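Local coordinates for type 2A phosphatase-associated protein 42 (Saccharomyces cerevisiae, PDB 2V0P) that associates with PP2A-type phosphatase catalytic subunits, inhibits the phosphatase SIT4 and takes part in negative regulation of the TOR signalling pathway in response to nitrogen source, at residues Q160-R163 with K164-E168; E198-R201 with E202-M206. All coordinates share one frame; numbering follows the deposited sequence. Where two conformers were deposited one is given.

Contact 1 (Q160-R163 with K164-E168)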
# COMPACT_ATOMS: atom_id res chain seq x y z
N GLN A 160 1.44 -15.94 -4.32
CA GLN A 160 2.45 -16.61 -5.18
C GLN A 160 2.22 -16.31 -6.65
O GLN A 160 3.16 -16.18 -7.41
CB GLN A 160 2.48 -18.12 -4.94
CG GLN A 160 3.03 -18.57 -3.56
CD GLN A 160 2.81 -20.04 -3.30
OE1 GLN A 160 1.93 -20.66 -3.90
NE2 GLN A 160 3.61 -20.62 -2.40
N LEU A 161 0.96 -16.21 -7.04
CA LEU A 161 0.61 -15.79 -8.39
C LEU A 161 1.03 -14.34 -8.72
O LEU A 161 1.62 -14.07 -9.77
CB LEU A 161 -0.89 -16.01 -8.62
CG LEU A 161 -1.47 -15.89 -10.04
CD1 LEU A 161 -0.48 -16.24 -11.15
CD2 LEU A 161 -2.67 -16.81 -10.09
N LYS A 162 0.75 -13.42 -7.80
CA LYS A 162 1.27 -12.08 -7.88
C LYS A 162 2.79 -12.00 -7.99
O LYS A 162 3.31 -11.30 -8.86
CB LYS A 162 0.76 -11.23 -6.70
CG LYS A 162 1.35 -9.83 -6.68
CD LYS A 162 0.48 -8.89 -7.45
CE LYS A 162 0.70 -7.47 -7.02
NZ LYS A 162 -0.08 -7.22 -5.77
N ARG A 163 3.51 -12.72 -7.14
CA ARG A 163 4.95 -12.78 -7.27
C ARG A 163 5.37 -13.31 -8.66
O ARG A 163 6.30 -12.81 -9.24
CB ARG A 163 5.56 -13.59 -6.13
CG ARG A 163 7.08 -13.80 -6.19
CD ARG A 163 7.60 -14.67 -5.03
NE ARG A 163 7.15 -16.07 -5.08
CZ ARG A 163 7.45 -17.02 -4.20
NH1 ARG A 163 8.23 -16.77 -3.15
NH2 ARG A 163 6.97 -18.25 -4.37
N LYS A 164 4.63 -14.25 -9.19
CA LYS A 164 5.01 -14.90 -10.46
C LYS A 164 4.93 -13.86 -11.56
O LYS A 164 5.88 -13.68 -12.29
CB LYS A 164 4.11 -16.08 -10.79
CG LYS A 164 4.36 -16.61 -12.18
CD LYS A 164 3.40 -17.66 -12.55
CE LYS A 164 3.65 -18.15 -13.97
NZ LYS A 164 2.98 -17.22 -14.89
N GLU A 165 3.81 -13.15 -11.61
CA GLU A 165 3.53 -12.07 -12.59
C GLU A 165 4.49 -10.85 -12.51
O GLU A 165 4.88 -10.30 -13.56
CB GLU A 165 2.06 -11.64 -12.46
CG GLU A 165 1.06 -12.68 -12.96
CD GLU A 165 -0.41 -12.30 -12.72
OE1 GLU A 165 -0.73 -11.10 -12.47
OE2 GLU A 165 -1.26 -13.22 -12.80
N LYS A 166 4.86 -10.45 -11.31
CA LYS A 166 5.89 -9.47 -11.02
C LYS A 166 7.29 -9.86 -11.49
O LYS A 166 7.98 -9.06 -12.20
CB LYS A 166 5.90 -9.08 -9.52
CG LYS A 166 4.70 -8.23 -9.02
CD LYS A 166 4.62 -6.83 -9.66
CE LYS A 166 5.14 -5.70 -8.77
NZ LYS A 166 4.25 -5.44 -7.59
N ILE A 167 7.68 -11.10 -11.18
CA ILE A 167 8.97 -11.63 -11.57
C ILE A 167 9.07 -11.63 -13.12
O ILE A 167 10.08 -11.26 -13.64
CB ILE A 167 9.20 -13.03 -11.04
CG1 ILE A 167 9.61 -12.99 -9.55
CG2 ILE A 167 10.30 -13.73 -11.84
CD1 ILE A 167 9.75 -14.32 -8.90
N GLU A 168 7.99 -11.98 -13.79
CA GLU A 168 7.93 -11.97 -15.26
C GLU A 168 8.06 -10.58 -15.87
O GLU A 168 8.76 -10.43 -16.86
CB GLU A 168 6.68 -12.65 -15.78
CG GLU A 168 6.68 -14.11 -15.53
CD GLU A 168 5.35 -14.77 -15.86
OE1 GLU A 168 4.32 -14.06 -16.04
OE2 GLU A 168 5.34 -16.02 -15.95

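Contact 2 (E198-R201 with E202-M206)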
# COMPACT_ATOMS: atom_id res chain seq x y z
N GLU A 198 21.68 3.18 -39.35
CA GLU A 198 21.09 1.84 -39.49
C GLU A 198 20.71 1.25 -38.12
O GLU A 198 19.61 0.71 -37.93
CB GLU A 198 22.02 0.90 -40.28
CG GLU A 198 23.50 1.06 -39.97
CD GLU A 198 24.29 -0.18 -40.28
OE1 GLU A 198 24.48 -1.01 -39.36
OE2 GLU A 198 24.72 -0.36 -41.45
N LEU A 199 21.59 1.39 -37.14
CA LEU A 199 21.25 1.03 -35.76
C LEU A 199 20.24 1.99 -35.13
O LEU A 199 19.52 1.61 -34.23
CB LEU A 199 22.49 0.91 -34.88
CG LEU A 199 23.63 -0.02 -35.31
CD1 LEU A 199 24.64 -0.14 -34.17
CD2 LEU A 199 23.16 -1.42 -35.76
N LEU A 200 20.21 3.24 -35.60
CA LEU A 200 19.38 4.27 -34.98
C LEU A 200 17.93 3.87 -34.81
O LEU A 200 17.31 4.05 -33.71
CB LEU A 200 19.44 5.59 -35.78
CG LEU A 200 19.51 6.83 -34.90
CD1 LEU A 200 20.89 6.87 -34.26
CD2 LEU A 200 19.25 8.10 -35.72
N ARG A 201 17.37 3.38 -35.89
CA ARG A 201 15.99 2.96 -35.93
C ARG A 201 15.70 1.85 -34.91
O ARG A 201 14.64 1.83 -34.34
CB ARG A 201 15.62 2.46 -37.31
CG ARG A 201 14.16 2.11 -37.45
CD ARG A 201 13.74 2.08 -38.92
NE ARG A 201 12.29 2.00 -38.97
CZ ARG A 201 11.48 3.03 -39.23
NH1 ARG A 201 11.98 4.25 -39.51
NH2 ARG A 201 10.17 2.81 -39.21
N GLU A 202 16.66 0.92 -34.79
CA GLU A 202 16.56 -0.17 -33.84
C GLU A 202 16.60 0.38 -32.40
O GLU A 202 15.81 -0.01 -31.59
CB GLU A 202 17.69 -1.16 -34.08
CG GLU A 202 17.78 -2.27 -33.04
CD GLU A 202 18.85 -3.30 -33.39
OE1 GLU A 202 19.91 -2.90 -33.92
OE2 GLU A 202 18.63 -4.50 -33.13
N LEU A 203 17.53 1.28 -32.13
CA LEU A 203 17.61 1.94 -30.85
C LEU A 203 16.29 2.65 -30.42
O LEU A 203 15.86 2.52 -29.27
CB LEU A 203 18.81 2.87 -30.84
CG LEU A 203 19.06 3.85 -29.70
CD1 LEU A 203 19.12 3.08 -28.39
CD2 LEU A 203 20.35 4.64 -29.94
N TYR A 204 15.69 3.40 -31.34
CA TYR A 204 14.49 4.11 -31.07
C TYR A 204 13.32 3.21 -30.74
O TYR A 204 12.57 3.52 -29.83
CB TYR A 204 14.15 5.06 -32.23
CG TYR A 204 15.15 6.17 -32.39
CD1 TYR A 204 16.05 6.49 -31.37
CD2 TYR A 204 15.17 6.94 -33.55
CE1 TYR A 204 16.97 7.54 -31.52
CE2 TYR A 204 16.09 7.96 -33.71
CZ TYR A 204 16.97 8.28 -32.69
OH TYR A 204 17.86 9.33 -32.87
N LEU A 205 13.17 2.14 -31.48
CA LEU A 205 12.19 1.11 -31.24
C LEU A 205 12.43 0.40 -29.92
O LEU A 205 11.48 0.13 -29.27
CB LEU A 205 12.12 0.10 -32.35
CG LEU A 205 11.59 0.70 -33.67
CD1 LEU A 205 11.90 -0.22 -34.78
CD2 LEU A 205 10.11 0.99 -33.57
N MSE A 206 13.68 0.04 -29.62
CA MSE A 206 14.03 -0.61 -28.34
C MSE A 206 13.77 0.35 -27.19
O MSE A 206 13.42 -0.07 -26.07
CB MSE A 206 15.50 -1.07 -28.34
CG MSE A 206 15.87 -2.00 -27.15
SE MSE A 206 14.84 -3.67 -27.23
CE MSE A 206 15.60 -4.46 -28.85

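Contact 1 (Q160-R163 with K164-E168)
Gln160 and Lys164 form the first i to i+4 backbone bond of this two-turn piece of helix, from Lys164 N to Gln160 O at 3.0 Å; at 137° it is more bent than the three that follow. The side chain of Gln160 leads away from the next turn and packs on Ile167 of the second subunit. Leu161 accepts Glu165 N through its carbonyl, and its side chain meets the carboxylate of Glu165 obliquely, CD1 coming to 3.5 Å of OE2. With CG of Glu165 anti to its own carbonyl carbon (chi1 -70°), the aliphatic part of that chain is laid against Leu161 O, while OE1 takes the backbone N-H of Ala148. One carboxylate thus has an oxygen bonded to the preceding loop and the other beside a leucine methyl. Lys162 and Lys166 run alongside each other in the same direction; CE of Lys162 is 4.1 Å from NZ of Lys166, and the two NZ atoms are 5.0 Å apart. The two like charges would probably repel, an effect likely eased by the acids that Lys166 pairs with, Glu220 and Glu165 of the second subunit. Arg163 bonds through its carbonyl to Ile167 N, and its CG rests 3.8 Å from Ile167 CD1; the two side chains lie side by side. Lys164 NZ reaches one turn onward to Glu168 OE2 at 2.9 Å, a salt bridge on the syn side, 35° out of the carboxylate plane. These turns belong to helix 156-186 of the TPR-like N-terminal domain: Tyr147 and Ala148 of the preceding loop pack against them, Glu220 ties them to helix 199-231, and the second subunit packs on Gln160 and Arg163.

Contact 2 (E198-R201 with E202-M206)
Glu202 sets its CB against the main chain of Leu199, 3.3 Å from Leu199 O, and its side chain touches Leu183 of helix 156-186. Leu203 donates its N-H to Leu199 O at 2.9 Å, almost straight at 170°. Its buried side chain packs on Leu180 and Glu184 of helix 156-186 and on Leu187 just beyond it, one of several contacts between the two helices. Tyr204 carries the main side-chain contact. Its N-H bonds to Leu200 O, and the same carbonyl oxygen stands 3.3 Å above one face of the ring, offset toward the rim. CG of the tyrosine is anti to its carbonyl carbon (chi1 -65°), which turns the ring back along the previous turn; there Leu200 lies alongside, with CG 3.7 Å from CZ and CD2 3.4 Å from OH. The tyrosine side chain also touches Ile70. An alanine here is likely to leave Leu200 CG and CD2 without their aromatic neighbour and to remove the ring from over Leu200 O. Leu205 bonds through its N-H to Arg201 O at 3.2 Å, and its CG and CD1 rest against that oxygen. The guanidinium of Arg201 is engaged elsewhere, NH1 with Thr67 OG1 and NH2 with Val65 O. The chemistry is therefore divided: i to i+4 main-chain bonds run through this part of helix 199-231, the tyrosine ring lies over a main-chain carbonyl oxygen and beside leucine carbons, and the arginine's polar end ties these turns to a distant part of the chain.

Contact 1 and contact 2 lie on successive helices, 156-186 and 199-231, and do not touch: their centres are 30 Å apart and their nearest atoms about 14 Å. Both, however, connect the same two helices. Contact 1 reaches helix 199-231 through Glu220, well beyond contact 2 in sequence, whereas contact 2 packs on the later turns of helix 156-186 through Leu180, Leu183 and Glu184. This pattern is consistent with antiparallel packing of the two helices, as in TPR-like folds. Contact 1 also meets the second subunit; contact 2 does not. A bound zinc ion lies about 11 Å from the Leu199 side chain.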